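Botulinum neurotoxin type C1 (Clostridium botulinum, PDB 3R4S) is a neurotoxin whose receptor-binding region, the part crystallised here, binds sialic acid and probably recognises gangliosides on neurons, the toxin as a whole being a zinc protease. Local coordinates at residues 148-160 against 163-177. Residues are numbered along the deposited sequence; the frame is centred on the assembly and turned at random.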
loop_
_atom_site.group_PDB
_atom_site.type_symbol
_atom_site.label_atom_id
_atom_site.label_comp_id
_atom_site.label_asym_id
_atom_site.label_seq_id
_atom_site.Cartn_x
_atom_site.Cartn_y
_atom_site.Cartn_z
ATOM N N PHE A 148 3.426 -0.575 -3.856
ATOM C CA PHE A 148 2.875 0.082 -5.031
ATOM C C PHE A 148 3.328 -0.621 -6.311
ATOM O O PHE A 148 4.315 -1.351 -6.318
ATOM C CB PHE A 148 3.185 1.591 -5.062
ATOM C CG PHE A 148 4.667 1.941 -5.036
ATOM C CD1 PHE A 148 5.312 2.382 -6.183
ATOM C CD2 PHE A 148 5.393 1.889 -3.848
ATOM C CE1 PHE A 148 6.674 2.748 -6.160
ATOM C CE2 PHE A 148 6.746 2.246 -3.810
ATOM C CZ PHE A 148 7.387 2.686 -4.972
ATOM N N PHE A 149 2.568 -0.418 -7.377
ATOM C CA PHE A 149 2.810 -1.088 -8.644
ATOM C C PHE A 149 3.407 -0.101 -9.641
ATOM O O PHE A 149 2.769 0.876 -10.028
ATOM C CB PHE A 149 1.500 -1.648 -9.201
ATOM C CG PHE A 149 1.675 -2.449 -10.456
ATOM C CD1 PHE A 149 2.479 -3.586 -10.459
ATOM C CD2 PHE A 149 1.048 -2.074 -11.635
ATOM C CE1 PHE A 149 2.646 -4.347 -11.625
ATOM C CE2 PHE A 149 1.215 -2.826 -12.807
ATOM C CZ PHE A 149 2.010 -3.965 -12.797
ATOM N N VAL A 150 4.642 -0.350 -10.035
ATOM C CA VAL A 150 5.331 0.506 -10.984
ATOM C C VAL A 150 5.163 -0.022 -12.400
ATOM O O VAL A 150 5.188 -1.236 -12.646
ATOM C CB VAL A 150 6.820 0.573 -10.662
ATOM C CG1 VAL A 150 7.596 1.223 -11.814
ATOM C CG2 VAL A 150 7.049 1.340 -9.332
ATOM N N THR A 151 4.964 0.885 -13.339
ATOM C CA THR A 151 5.085 0.504 -14.736
ATOM C C THR A 151 5.776 1.625 -15.480
ATOM O O THR A 151 5.321 2.771 -15.463
ATOM C CB THR A 151 3.730 0.206 -15.378
ATOM O OG1 THR A 151 2.960 -0.616 -14.490
ATOM C CG2 THR A 151 3.923 -0.507 -16.717
ATOM N N VAL A 152 6.902 1.291 -16.096
ATOM C CA VAL A 152 7.630 2.222 -16.936
ATOM C C VAL A 152 7.453 1.781 -18.385
ATOM O O VAL A 152 7.588 0.588 -18.695
ATOM C CB VAL A 152 9.131 2.231 -16.581
ATOM C CG1 VAL A 152 9.936 2.958 -17.649
ATOM C CG2 VAL A 152 9.363 2.842 -15.197
ATOM N N THR A 153 7.137 2.721 -19.276
ATOM C CA THR A 153 7.109 2.386 -20.698
ATOM C C THR A 153 8.029 3.320 -21.451
ATOM O O THR A 153 8.194 4.474 -21.075
ATOM C CB THR A 153 5.685 2.407 -21.318
ATOM O OG1 THR A 153 5.187 3.751 -21.376
ATOM C CG2 THR A 153 4.727 1.532 -20.514
ATOM N N ASN A 154 8.648 2.803 -22.503
ATOM C CA ASN A 154 9.527 3.606 -23.329
ATOM C C ASN A 154 9.289 3.349 -24.806
ATOM O O ASN A 154 9.028 2.226 -25.211
ATOM C CB ASN A 154 10.979 3.309 -23.013
ATOM C CG ASN A 154 11.915 4.286 -23.680
ATOM O OD1 ASN A 154 12.668 3.940 -24.608
ATOM N ND2 ASN A 154 11.871 5.515 -23.223
ATOM N N ASN A 155 9.391 4.407 -25.597
ATOM C CA ASN A 155 9.272 4.332 -27.043
ATOM C C ASN A 155 10.293 5.304 -27.629
ATOM O O ASN A 155 10.159 6.513 -27.454
ATOM C CB ASN A 155 7.849 4.716 -27.468
ATOM C CG ASN A 155 7.633 4.599 -28.969
ATOM O OD1 ASN A 155 8.579 4.590 -29.736
ATOM N ND2 ASN A 155 6.385 4.525 -29.386
ATOM N N MET A 156 11.327 4.784 -28.289
ATOM C CA MET A 156 12.369 5.645 -28.849
ATOM C C MET A 156 11.793 6.720 -29.775
ATOM O O MET A 156 12.295 7.840 -29.822
ATOM C CB MET A 156 13.446 4.831 -29.575
ATOM C CG MET A 156 14.339 4.024 -28.646
ATOM S SD MET A 156 15.138 4.999 -27.343
ATOM C CE MET A 156 16.089 3.716 -26.513
ATOM N N MET A 157 10.713 6.394 -30.476
ATOM C CA MET A 157 10.064 7.359 -31.365
ATOM C C MET A 157 9.037 8.236 -30.651
ATOM O O MET A 157 8.370 9.052 -31.280
ATOM C CB MET A 157 9.388 6.632 -32.524
ATOM C CG MET A 157 10.360 5.926 -33.461
ATOM S SD MET A 157 11.296 7.093 -34.471
ATOM C CE MET A 157 12.681 7.486 -33.393
ATOM N N GLY A 158 8.898 8.071 -29.340
ATOM C CA GLY A 158 7.856 8.778 -28.620
ATOM C C GLY A 158 8.262 9.254 -27.245
ATOM O O GLY A 158 9.183 10.063 -27.094
ATOM N N ASN A 159 7.558 8.752 -26.235
ATOM C CA ASN A 159 7.764 9.196 -24.865
ATOM C C ASN A 159 8.207 8.080 -23.928
ATOM O O ASN A 159 8.010 6.888 -24.207
ATOM C CB ASN A 159 6.467 9.800 -24.336
ATOM C CG ASN A 159 5.997 10.955 -25.172
ATOM O OD1 ASN A 159 6.618 12.017 -25.176
ATOM N ND2 ASN A 159 4.909 10.756 -25.899
ATOM N N MET A 160 8.817 8.479 -22.823
ATOM C CA MET A 160 9.078 7.555 -21.729
ATOM C C MET A 160 8.123 7.957 -20.617
ATOM O O MET A 160 7.923 9.157 -20.345
ATOM C CB MET A 160 10.545 7.593 -21.275
ATOM C CG MET A 160 11.002 8.918 -20.673
ATOM S SD MET A 160 12.770 8.897 -20.261
ATOM C CE MET A 160 12.862 7.357 -19.391
ATOM N N TYR A 163 4.092 4.982 -14.605
ATOM C CA TYR A 163 2.798 4.889 -13.957
ATOM C C TYR A 163 2.945 4.312 -12.552
ATOM O O TYR A 163 3.837 3.509 -12.286
ATOM C CB TYR A 163 1.876 3.951 -14.733
ATOM C CG TYR A 163 1.619 4.273 -16.192
ATOM C CD1 TYR A 163 0.336 4.598 -16.633
ATOM C CD2 TYR A 163 2.632 4.202 -17.135
ATOM C CE1 TYR A 163 0.073 4.866 -17.980
ATOM C CE2 TYR A 163 2.381 4.476 -18.487
ATOM C CZ TYR A 163 1.102 4.801 -18.897
ATOM O OH TYR A 163 0.847 5.063 -20.228
ATOM N N ILE A 164 2.038 4.699 -11.666
ATOM C CA ILE A 164 2.012 4.174 -10.315
ATOM C C ILE A 164 0.579 3.716 -10.072
ATOM O O ILE A 164 -0.366 4.472 -10.292
ATOM C CB ILE A 164 2.447 5.245 -9.290
ATOM C CG1 ILE A 164 3.861 5.729 -9.609
ATOM C CG2 ILE A 164 2.371 4.714 -7.850
ATOM C CD1 ILE A 164 4.934 4.647 -9.456
ATOM N N ASN A 165 0.426 2.453 -9.688
ATOM C CA ASN A 165 -0.887 1.861 -9.495
ATOM C C ASN A 165 -1.820 2.137 -10.668
ATOM O O ASN A 165 -2.990 2.470 -10.488
ATOM C CB ASN A 165 -1.480 2.328 -8.163
ATOM C CG ASN A 165 -0.592 1.964 -6.982
ATOM O OD1 ASN A 165 0.007 0.879 -6.958
ATOM N ND2 ASN A 165 -0.506 2.861 -5.991
ATOM N N GLY A 166 -1.282 1.991 -11.876
ATOM C CA GLY A 166 -2.079 2.107 -13.083
ATOM C C GLY A 166 -2.358 3.527 -13.543
ATOM O O GLY A 166 -3.088 3.728 -14.505
ATOM N N LYS A 167 -1.800 4.512 -12.849
ATOM C CA LYS A 167 -2.025 5.909 -13.198
ATOM C C LYS A 167 -0.744 6.565 -13.692
ATOM O O LYS A 167 0.287 6.518 -13.014
ATOM C CB LYS A 167 -2.534 6.692 -11.985
ATOM C CG LYS A 167 -4.023 6.990 -12.007
ATOM C CD LYS A 167 -4.844 5.763 -11.690
ATOM C CE LYS A 167 -6.324 6.104 -11.686
ATOM N NZ LYS A 167 -6.597 7.332 -10.888
ATOM N N LEU A 168 -0.822 7.191 -14.861
ATOM C CA LEU A 168 0.299 7.948 -15.423
ATOM C C LEU A 168 0.710 9.086 -14.498
ATOM O O LEU A 168 -0.118 9.889 -14.106
ATOM C CB LEU A 168 -0.068 8.528 -16.788
ATOM C CG LEU A 168 1.073 9.292 -17.468
ATOM C CD1 LEU A 168 2.225 8.347 -17.788
ATOM C CD2 LEU A 168 0.573 9.982 -18.745
ATOM N N ILE A 169 2.000 9.161 -14.187
ATOM C CA ILE A 169 2.548 10.096 -13.199
ATOM C C ILE A 169 3.536 11.076 -13.844
ATOM O O ILE A 169 3.642 12.223 -13.435
ATOM C CB ILE A 169 3.292 9.312 -12.064
ATOM C CG1 ILE A 169 2.291 8.565 -11.179
ATOM C CG2 ILE A 169 4.158 10.226 -11.222
ATOM C CD1 ILE A 169 1.113 9.420 -10.724
ATOM N N ASP A 170 4.261 10.620 -14.862
ATOM C CA ASP A 170 5.301 11.435 -15.496
ATOM C C ASP A 170 5.503 10.964 -16.933
ATOM O O ASP A 170 5.508 9.761 -17.209
ATOM C CB ASP A 170 6.626 11.302 -14.730
ATOM C CG ASP A 170 7.610 12.438 -15.025
ATOM O OD1 ASP A 170 7.273 13.354 -15.804
ATOM O OD2 ASP A 170 8.731 12.418 -14.464
ATOM N N THR A 171 5.664 11.911 -17.847
ATOM C CA THR A 171 5.874 11.603 -19.258
ATOM C C THR A 171 6.831 12.638 -19.827
ATOM O O THR A 171 6.751 13.821 -19.474
ATOM C CB THR A 171 4.551 11.591 -20.058
ATOM O OG1 THR A 171 4.833 11.417 -21.450
ATOM C CG2 THR A 171 3.760 12.894 -19.858
ATOM N N ILE A 172 7.753 12.178 -20.668
ATOM C CA ILE A 172 8.751 13.037 -21.303
ATOM C C ILE A 172 9.100 12.500 -22.689
ATOM O O ILE A 172 9.252 11.292 -22.877
ATOM C CB ILE A 172 10.043 13.150 -20.452
ATOM C CG1 ILE A 172 9.704 13.618 -19.034
ATOM C CG2 ILE A 172 11.004 14.143 -21.066
ATOM C CD1 ILE A 172 10.915 14.047 -18.199
ATOM N N LYS A 173 9.212 13.397 -23.662
ATOM C CA LYS A 173 9.619 13.017 -25.010
ATOM C C LYS A 173 11.022 12.432 -24.944
ATOM O O LYS A 173 11.896 13.008 -24.310
ATOM C CB LYS A 173 9.611 14.239 -25.934
ATOM C CG LYS A 173 10.153 13.964 -27.344
ATOM C CD LYS A 173 9.225 13.035 -28.107
ATOM C CE LYS A 173 9.861 12.465 -29.382
ATOM N NZ LYS A 173 10.702 11.233 -29.152
ATOM N N VAL A 174 11.242 11.288 -25.586
ATOM C CA VAL A 174 12.564 10.682 -25.568
ATOM C C VAL A 174 13.483 11.440 -26.520
ATOM O O VAL A 174 13.136 11.656 -27.685
ATOM C CB VAL A 174 12.527 9.185 -25.983
ATOM C CG1 VAL A 174 13.946 8.614 -26.074
ATOM C CG2 VAL A 174 11.677 8.376 -25.007
ATOM N N LYS A 175 14.655 11.835 -26.032
ATOM C CA LYS A 175 15.619 12.548 -26.864
ATOM C C LYS A 175 16.428 11.542 -27.679
ATOM O O LYS A 175 16.313 10.336 -27.477
ATOM C CB LYS A 175 16.543 13.407 -26.000
ATOM C CG LYS A 175 17.581 12.613 -25.207
ATOM C CD LYS A 175 18.320 13.512 -24.217
ATOM C CE LYS A 175 19.623 12.869 -23.732
ATOM N NZ LYS A 175 20.263 13.659 -22.635
ATOM N N GLU A 176 17.232 12.034 -28.612
ATOM C CA GLU A 176 18.090 11.157 -29.394
ATOM C C GLU A 176 19.083 10.470 -28.455
ATOM O O GLU A 176 19.834 11.128 -27.732
ATOM C CB GLU A 176 18.829 11.953 -30.472
ATOM C CG GLU A 176 19.279 11.110 -31.660
ATOM C CD GLU A 176 19.830 11.954 -32.803
ATOM O OE1 GLU A 176 19.559 11.618 -33.978
ATOM O OE2 GLU A 176 20.529 12.956 -32.524
ATOM N N LEU A 177 19.071 9.145 -28.442
ATOM C CA LEU A 177 19.950 8.410 -27.536
ATOM C C LEU A 177 20.880 7.506 -28.327
ATOM O O LEU A 177 21.083 6.342 -27.979
ATOM C CB LEU A 177 19.132 7.600 -26.532
ATOM C CG LEU A 177 18.267 8.414 -25.573
ATOM C CD1 LEU A 177 17.317 7.488 -24.833
ATOM C CD2 LEU A 177 19.125 9.210 -24.588
HETATM O O HOH W 1 1.492 1.137 -12.713
HETATM O O HOH W 2 2.495 3.831 -22.020
HETATM O O HOH W 3 14.971 9.093 -29.514
HETATM O O HOH W 4 5.686 13.534 -22.918
#
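The carbonyl oxygen of Gly-158 is gripped by two donors of the chain just where strand 167-173 ends. Val-174 N meets Gly-158 O at 2.8 Å, nearly straight (176°), and Lys-173 NZ reaches the same oxygen on a lone pair. The lysine gets there by bending at chi2 (67°) and chi4 (85°), which curls its chain round to the glycine oxygen and lets NZ also bond Val-174 O at 2.9 Å. Val-174 packs against the type I turn 155-158 and the strand leading into it: its CG2 lies 3.4 Å from Asn-154 ND2, a buried nitrogen with no polar partner in the model, and CG1 packs against Met-156 SD. Strands 148-155, 159-164 and 167-173 form an antiparallel meander, two successive hairpins in the lectin-like jelly roll of the N-terminal receptor-binding half. At the second hairpin, type I' turn 164-167, Asn-165 pairs with Phe-149: OD1 accepts from Phe-149 N at 2.9 Å, while Asn-165 N bonds Phe-149 O. A water ties that carbonyl to Thr-151 OG1 and Gly-166 N. Tyr-163 N gives Thr-151 O a 2.7 Å bond, and the tyrosine ring sets its edge to that oxygen. A second water links Tyr-163 OH to Thr-153 OG1; Ile-225 packs on this face.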